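Local atomic coordinates of 3-methylornithine synthase (Methanosarcina barkeri, PDB entry 3T7V), a protein that catalyses the radical isomerisation of L-lysine to (3R)-3-methyl-D-ornithine, a step in pyrrolysine biosynthesis, using a [4Fe-4S] cluster and S-adenosylmethionine. Residues R48-H53 with V264-F269; L91-I96 with V132-E137. All blocks are in the same frame, centred on the assembly; numbering follows the deposited sequence.

Interaction 1: R48-H53 with V264-F269; sequences RKVRDH and VLRLMF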
loop_
_atom_site.group_PDB
_atom_site.type_symbol
_atom_site.label_atom_id
_atom_site.label_comp_id
_atom_site.label_asym_id
_atom_site.label_seq_id
_atom_site.Cartn_x
_atom_site.Cartn_y
_atom_site.Cartn_z
ATOM N N ARG A 48 -18.275 -5.038 2.789
ATOM C CA ARG A 48 -18.759 -4.503 1.507
ATOM C C ARG A 48 -19.960 -3.551 1.723
ATOM O O ARG A 48 -20.082 -2.568 1.000
ATOM C CB ARG A 48 -19.176 -5.650 0.598
ATOM C CG ARG A 48 -18.056 -6.522 0.072
ATOM C CD ARG A 48 -18.506 -7.405 -1.104
ATOM N NE ARG A 48 -19.604 -8.342 -0.721
ATOM C CZ ARG A 48 -19.424 -9.554 -0.235
ATOM N NH1 ARG A 48 -18.193 -10.019 0.026
ATOM N NH2 ARG A 48 -20.512 -10.296 0.041
ATOM N N LYS A 49 -20.847 -3.822 2.694
ATOM C CA LYS A 49 -21.930 -2.882 2.944
ATOM C C LYS A 49 -21.422 -1.486 3.291
ATOM O O LYS A 49 -21.894 -0.456 2.813
ATOM C CB LYS A 49 -22.800 -3.396 4.101
ATOM C CG LYS A 49 -24.106 -2.592 4.281
ATOM C CD LYS A 49 -24.977 -3.060 5.450
ATOM C CE LYS A 49 -25.596 -4.418 5.184
ATOM N NZ LYS A 49 -26.208 -4.991 6.432
ATOM N N VAL A 50 -20.383 -1.448 4.129
ATOM C CA VAL A 50 -19.806 -0.179 4.582
ATOM C C VAL A 50 -19.130 0.480 3.387
ATOM O O VAL A 50 -19.370 1.660 3.116
ATOM C CB VAL A 50 -18.762 -0.424 5.747
ATOM C CG1 VAL A 50 -18.134 0.898 6.154
ATOM C CG2 VAL A 50 -19.520 -1.008 6.933
ATOM N N ARG A 51 -18.311 -0.288 2.661
ATOM C CA ARG A 51 -17.614 0.307 1.504
ATOM C C ARG A 51 -18.601 0.816 0.432
ATOM O O ARG A 51 -18.421 1.901 -0.106
ATOM C CB ARG A 51 -16.785 -0.760 0.859
ATOM C CG ARG A 51 -15.742 -0.282 -0.145
ATOM C CD ARG A 51 -16.141 -0.503 -1.560
ATOM N NE ARG A 51 -16.994 -1.639 -1.905
ATOM C CZ ARG A 51 -16.572 -2.866 -2.202
ATOM N NH1 ARG A 51 -15.291 -3.152 -2.238
ATOM N NH2 ARG A 51 -17.436 -3.823 -2.516
ATOM N N ASP A 52 -19.695 0.072 0.223
ATOM C CA ASP A 52 -20.652 0.468 -0.821
ATOM C C ASP A 52 -21.392 1.728 -0.387
ATOM O O ASP A 52 -21.748 2.565 -1.204
ATOM C CB ASP A 52 -21.662 -0.671 -1.077
ATOM C CG ASP A 52 -21.048 -1.918 -1.766
ATOM O OD1 ASP A 52 -19.882 -1.920 -2.260
ATOM O OD2 ASP A 52 -21.773 -2.960 -1.818
ATOM N N HIS A 53 -21.623 1.878 0.916
ATOM C CA HIS A 53 -22.303 3.052 1.425
ATOM C C HIS A 53 -21.549 4.301 1.093
ATOM O O HIS A 53 -22.144 5.288 0.649
ATOM C CB HIS A 53 -22.516 2.932 2.912
ATOM C CG HIS A 53 -23.249 4.122 3.498
ATOM N ND1 HIS A 53 -24.622 4.235 3.467
ATOM C CD2 HIS A 53 -22.786 5.263 4.101
ATOM C CE1 HIS A 53 -24.986 5.387 4.051
ATOM N NE2 HIS A 53 -23.886 6.021 4.437
ATOM N N VAL A 264 -11.689 -5.917 8.563
ATOM C CA VAL A 264 -11.649 -5.225 9.847
ATOM C C VAL A 264 -11.227 -3.764 9.641
ATOM O O VAL A 264 -11.786 -2.840 10.261
ATOM C CB VAL A 264 -10.659 -5.965 10.794
ATOM C CG1 VAL A 264 -10.419 -5.119 12.022
ATOM C CG2 VAL A 264 -11.313 -7.301 11.218
ATOM N N LEU A 265 -10.260 -3.505 8.729
ATOM C CA LEU A 265 -9.871 -2.102 8.467
ATOM C C LEU A 265 -11.047 -1.313 7.925
ATOM O O LEU A 265 -11.176 -0.116 8.211
ATOM C CB LEU A 265 -8.740 -2.051 7.373
ATOM C CG LEU A 265 -7.356 -2.424 7.978
ATOM C CD1 LEU A 265 -6.340 -2.576 6.794
ATOM C CD2 LEU A 265 -6.831 -1.409 8.964
ATOM N N ARG A 266 -11.830 -1.949 7.061
ATOM C CA ARG A 266 -13.013 -1.206 6.510
ATOM C C ARG A 266 -14.018 -0.888 7.623
ATOM O O ARG A 266 -14.652 0.195 7.599
ATOM C CB ARG A 266 -13.666 -2.011 5.411
ATOM C CG ARG A 266 -14.962 -1.433 4.806
ATOM C CD ARG A 266 -14.762 -0.010 4.303
ATOM N NE ARG A 266 -13.895 -0.010 3.134
ATOM C CZ ARG A 266 -13.245 1.072 2.684
ATOM N NH1 ARG A 266 -13.338 2.240 3.271
ATOM N NH2 ARG A 266 -12.380 0.937 1.668
ATOM N N LEU A 267 -14.101 -1.800 8.585
ATOM C CA LEU A 267 -15.075 -1.562 9.635
ATOM C C LEU A 267 -14.543 -0.520 10.630
ATOM O O LEU A 267 -15.307 0.115 11.316
ATOM C CB LEU A 267 -15.429 -2.900 10.325
ATOM C CG LEU A 267 -16.144 -3.936 9.420
ATOM C CD1 LEU A 267 -16.359 -5.284 10.119
ATOM C CD2 LEU A 267 -17.492 -3.413 8.980
ATOM N N MET A 268 -13.219 -0.423 10.789
ATOM C CA MET A 268 -12.558 0.558 11.639
ATOM C C MET A 268 -12.366 1.939 10.997
ATOM O O MET A 268 -12.344 2.933 11.710
ATOM C CB MET A 268 -11.147 0.093 12.063
ATOM C CG MET A 268 -11.212 -1.085 13.013
ATOM S SD MET A 268 -9.474 -1.459 13.502
ATOM C CE MET A 268 -8.988 0.048 14.431
ATOM N N PHE A 269 -12.094 1.984 9.680
ATOM C CA PHE A 269 -11.843 3.194 8.952
ATOM C C PHE A 269 -12.816 3.270 7.766
ATOM O O PHE A 269 -12.444 3.157 6.566
ATOM C CB PHE A 269 -10.411 3.132 8.368
ATOM C CG PHE A 269 -9.339 2.982 9.405
ATOM C CD1 PHE A 269 -8.819 1.757 9.775
ATOM C CD2 PHE A 269 -8.734 4.162 9.956
ATOM C CE1 PHE A 269 -7.802 1.635 10.772
ATOM C CE2 PHE A 269 -7.737 4.036 10.927
ATOM C CZ PHE A 269 -7.257 2.785 11.336
#

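Interaction 2: L91-I96 with V132-E137; sequences LTMEEI and VQIVKE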
loop_
_atom_site.group_PDB
_atom_site.type_symbol
_atom_site.label_atom_id
_atom_site.label_comp_id
_atom_site.label_asym_id
_atom_site.label_seq_id
_atom_site.Cartn_x
_atom_site.Cartn_y
_atom_site.Cartn_z
ATOM N N LEU A 91 16.131 3.789 -12.897
ATOM C CA LEU A 91 15.626 4.323 -14.206
ATOM C C LEU A 91 16.333 5.646 -14.488
ATOM O O LEU A 91 16.534 6.507 -13.614
ATOM C CB LEU A 91 14.139 4.600 -14.140
ATOM C CG LEU A 91 13.276 3.361 -13.857
ATOM C CD1 LEU A 91 11.826 3.803 -13.884
ATOM C CD2 LEU A 91 13.547 2.224 -14.898
ATOM N N THR A 92 16.754 5.809 -15.776
ATOM C CA THR A 92 17.264 7.088 -16.182
ATOM C C THR A 92 16.090 8.092 -16.439
ATOM O O THR A 92 14.937 7.646 -16.521
ATOM C CB THR A 92 18.030 6.963 -17.533
ATOM O OG1 THR A 92 17.076 6.534 -18.516
ATOM C CG2 THR A 92 19.187 6.014 -17.393
ATOM N N MET A 93 16.418 9.385 -16.612
ATOM C CA MET A 93 15.383 10.349 -16.920
ATOM C C MET A 93 14.643 9.972 -18.177
ATOM O O MET A 93 13.412 10.147 -18.245
ATOM C CB MET A 93 16.012 11.753 -17.052
ATOM C CG MET A 93 14.959 12.851 -17.143
ATOM S SD MET A 93 13.760 12.739 -15.747
ATOM C CE MET A 93 14.716 12.222 -14.290
ATOM N N GLU A 94 15.362 9.494 -19.243
ATOM C CA GLU A 94 14.664 9.112 -20.438
ATOM C C GLU A 94 13.679 7.951 -20.222
ATOM O O GLU A 94 12.563 7.927 -20.750
ATOM C CB GLU A 94 15.670 8.736 -21.542
ATOM C CG GLU A 94 16.406 9.933 -22.125
ATOM C CD GLU A 94 17.519 10.492 -21.234
ATOM O OE1 GLU A 94 17.953 9.976 -20.112
ATOM O OE2 GLU A 94 18.038 11.560 -21.697
ATOM N N GLU A 95 14.098 6.967 -19.394
ATOM C CA GLU A 95 13.200 5.845 -19.091
ATOM C C GLU A 95 12.004 6.316 -18.258
ATOM O O GLU A 95 10.871 5.801 -18.478
ATOM C CB GLU A 95 13.958 4.797 -18.227
ATOM C CG GLU A 95 14.972 3.971 -19.059
ATOM C CD GLU A 95 15.744 2.893 -18.250
ATOM O OE1 GLU A 95 16.488 3.299 -17.352
ATOM O OE2 GLU A 95 15.619 1.650 -18.549
ATOM N N ILE A 96 12.190 7.308 -17.374
ATOM C CA ILE A 96 11.049 7.825 -16.599
ATOM C C ILE A 96 10.083 8.556 -17.534
ATOM O O ILE A 96 8.891 8.350 -17.436
ATOM C CB ILE A 96 11.571 8.759 -15.476
ATOM C CG1 ILE A 96 12.351 7.890 -14.453
ATOM C CG2 ILE A 96 10.397 9.566 -14.850
ATOM C CD1 ILE A 96 13.280 8.598 -13.486
ATOM N N VAL A 132 10.319 14.198 -8.843
ATOM C CA VAL A 132 8.901 14.486 -8.640
ATOM C C VAL A 132 8.398 15.626 -9.528
ATOM O O VAL A 132 7.308 15.502 -10.122
ATOM C CB VAL A 132 8.688 14.870 -7.135
ATOM C CG1 VAL A 132 7.238 15.323 -6.879
ATOM C CG2 VAL A 132 9.003 13.663 -6.225
ATOM N N GLN A 133 9.210 16.670 -9.701
ATOM C CA GLN A 133 8.802 17.802 -10.545
ATOM C C GLN A 133 8.573 17.302 -11.972
ATOM O O GLN A 133 7.584 17.673 -12.600
ATOM C CB GLN A 133 9.902 18.853 -10.521
ATOM C CG GLN A 133 9.578 20.050 -11.455
ATOM C CD GLN A 133 10.666 21.095 -11.481
ATOM O OE1 GLN A 133 11.533 21.110 -10.658
ATOM N NE2 GLN A 133 10.662 21.933 -12.495
ATOM N N ILE A 134 9.462 16.484 -12.527
ATOM C CA ILE A 134 9.327 16.005 -13.904
ATOM C C ILE A 134 8.133 15.159 -14.059
ATOM O O ILE A 134 7.374 15.322 -15.042
ATOM C CB ILE A 134 10.631 15.289 -14.379
ATOM C CG1 ILE A 134 11.729 16.343 -14.574
ATOM C CG2 ILE A 134 10.382 14.496 -15.659
ATOM C CD1 ILE A 134 13.108 15.768 -14.636
ATOM N N VAL A 135 7.916 14.213 -13.140
ATOM C CA VAL A 135 6.715 13.405 -13.264
ATOM C C VAL A 135 5.417 14.236 -13.137
ATOM O O VAL A 135 4.434 14.006 -13.865
ATOM C CB VAL A 135 6.728 12.270 -12.188
ATOM C CG1 VAL A 135 5.395 11.493 -12.235
ATOM C CG2 VAL A 135 7.952 11.333 -12.463
ATOM N N LYS A 136 5.369 15.223 -12.233
ATOM C CA LYS A 136 4.161 16.047 -12.070
ATOM C C LYS A 136 3.962 16.850 -13.371
ATOM O O LYS A 136 2.829 17.001 -13.839
ATOM C CB LYS A 136 4.316 16.972 -10.882
ATOM C CG LYS A 136 3.001 17.626 -10.471
ATOM C CD LYS A 136 2.138 16.606 -9.747
ATOM C CE LYS A 136 0.924 17.309 -9.244
ATOM N NZ LYS A 136 0.155 16.322 -8.354
ATOM N N GLU A 137 5.067 17.381 -13.939
ATOM C CA GLU A 137 4.938 18.156 -15.196
ATOM C C GLU A 137 4.440 17.287 -16.359
ATOM O O GLU A 137 3.680 17.774 -17.216
ATOM C CB GLU A 137 6.294 18.755 -15.561
ATOM C CG GLU A 137 6.703 19.960 -14.729
ATOM C CD GLU A 137 8.118 20.420 -15.111
ATOM O OE1 GLU A 137 8.850 19.724 -15.933
ATOM O OE2 GLU A 137 8.507 21.456 -14.549
#

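Interaction 1: R48-H53 with V264-F269
Val50 and Arg51 pack against Arg266 and Leu267 where helix 37-55, which precedes the first strand of the TIM barrel, leans on the last turn of helix 258-268 in the outer layer of that barrel. The axes of the two helical segments come within 9.2 Å and cross at 49°. On the tight side all four residues are buried. Val50 divides its two methyls between two partners: CG2 meets CD2 of Leu267 at 3.8 Å, the two side chains crossing at about a right angle, while CG1 reaches the backbone O of Arg266 at 3.8 Å and CD of the same residue at 4.0 Å. Arg266 leaves its backbone with CG anti to N and then bends twice, at chi2 (55°) and chi3, which sets its NE 3.8 Å from CB of Arg51. CG of Arg51 lies over one face of the Arg266 guanidinium. This is a worked case of how two arginines can share a buried interface: the aliphatic part of Arg51 packs on the guanidinium of Arg266, while the charged end of Arg51 turns off to other partners. Backbone carbonyls take up much of the N-H capacity. Gly293 O accepts from NE of Arg266, Arg272 O and Pro270 O from its NH1, and Leu290 O and Ala294 O from NH1 of Arg51. These oxygens probably offset the like charges. On the solvent side Asp52 and His53 are exposed and take no part in the contact with 264-269. Asp52 nevertheless holds the buried Arg51 in a side-on salt bridge: its OD1, in the guanidinium plane, alone accepts from NE, at 2.9 Å, and NH2, at 3.1 Å.

Interaction 2: L91-I96 with V132-E137
No flat group lies where Met93 meets Ile134 and Ile96 meets Val135; the planar groups flank this apolar seam. Gln133 NE2 donates to Glu137 OE2 at 3.0 Å, with the oxygen in the amide plane, although the nitrogen stands well above the carboxylate plane. At the start of helix 93-103, Thr92 and Glu95 form a capping box. Thr92 OG1 accepts from Glu95 N at 3.1 Å, and Glu95 OE1 offers its anti lone pair to Thr92 N at 3.0 Å. Between these polar flanks, Met93 and Ile134 reach toward each other tip to tip. The methionine chain, bent at chi2 (53°) and again at chi3, brings SD to 3.8 Å from Ile134 CG2; its 3.3 Å approach to Ile134 CD1 is unusually short. Deeper in, Ile96 CG2 touches Val135 CG2 at 3.8 Å, the side chains crossing at about a right angle, and Val135 also rests on Ile143 of strand 143-146. The contact therefore joins neighbouring outer helices of the TIM barrel, one before and one after strand 110-115. With only sulfur and methyl groups meeting, the seam depends on shape and dispersion; the polar bonds lie within each segment or run to other parts of the chain, and none spans the seam.

Overall arrangement
From the N terminus, the chain passes through helix 37-55, the first half of interaction 1, and enters the barrel at strand 58-68. It next supplies 91-96, crosses strand 110-115 and returns along helix 126-139, so interaction 2 closes a short loop of 35 residues between two neighbouring barrel helices. The remaining strands up to 233-238 follow before 264-269 closes the long loop of interaction 1, 210 residues in all. Interaction 2 is thus nested inside interaction 1. Their centres lie 36 Å apart, on opposite sides of the chain's centre: one contact joins neighbouring helices of the barrel wall, the other fastens the helix just before the first barrel strand to a late one.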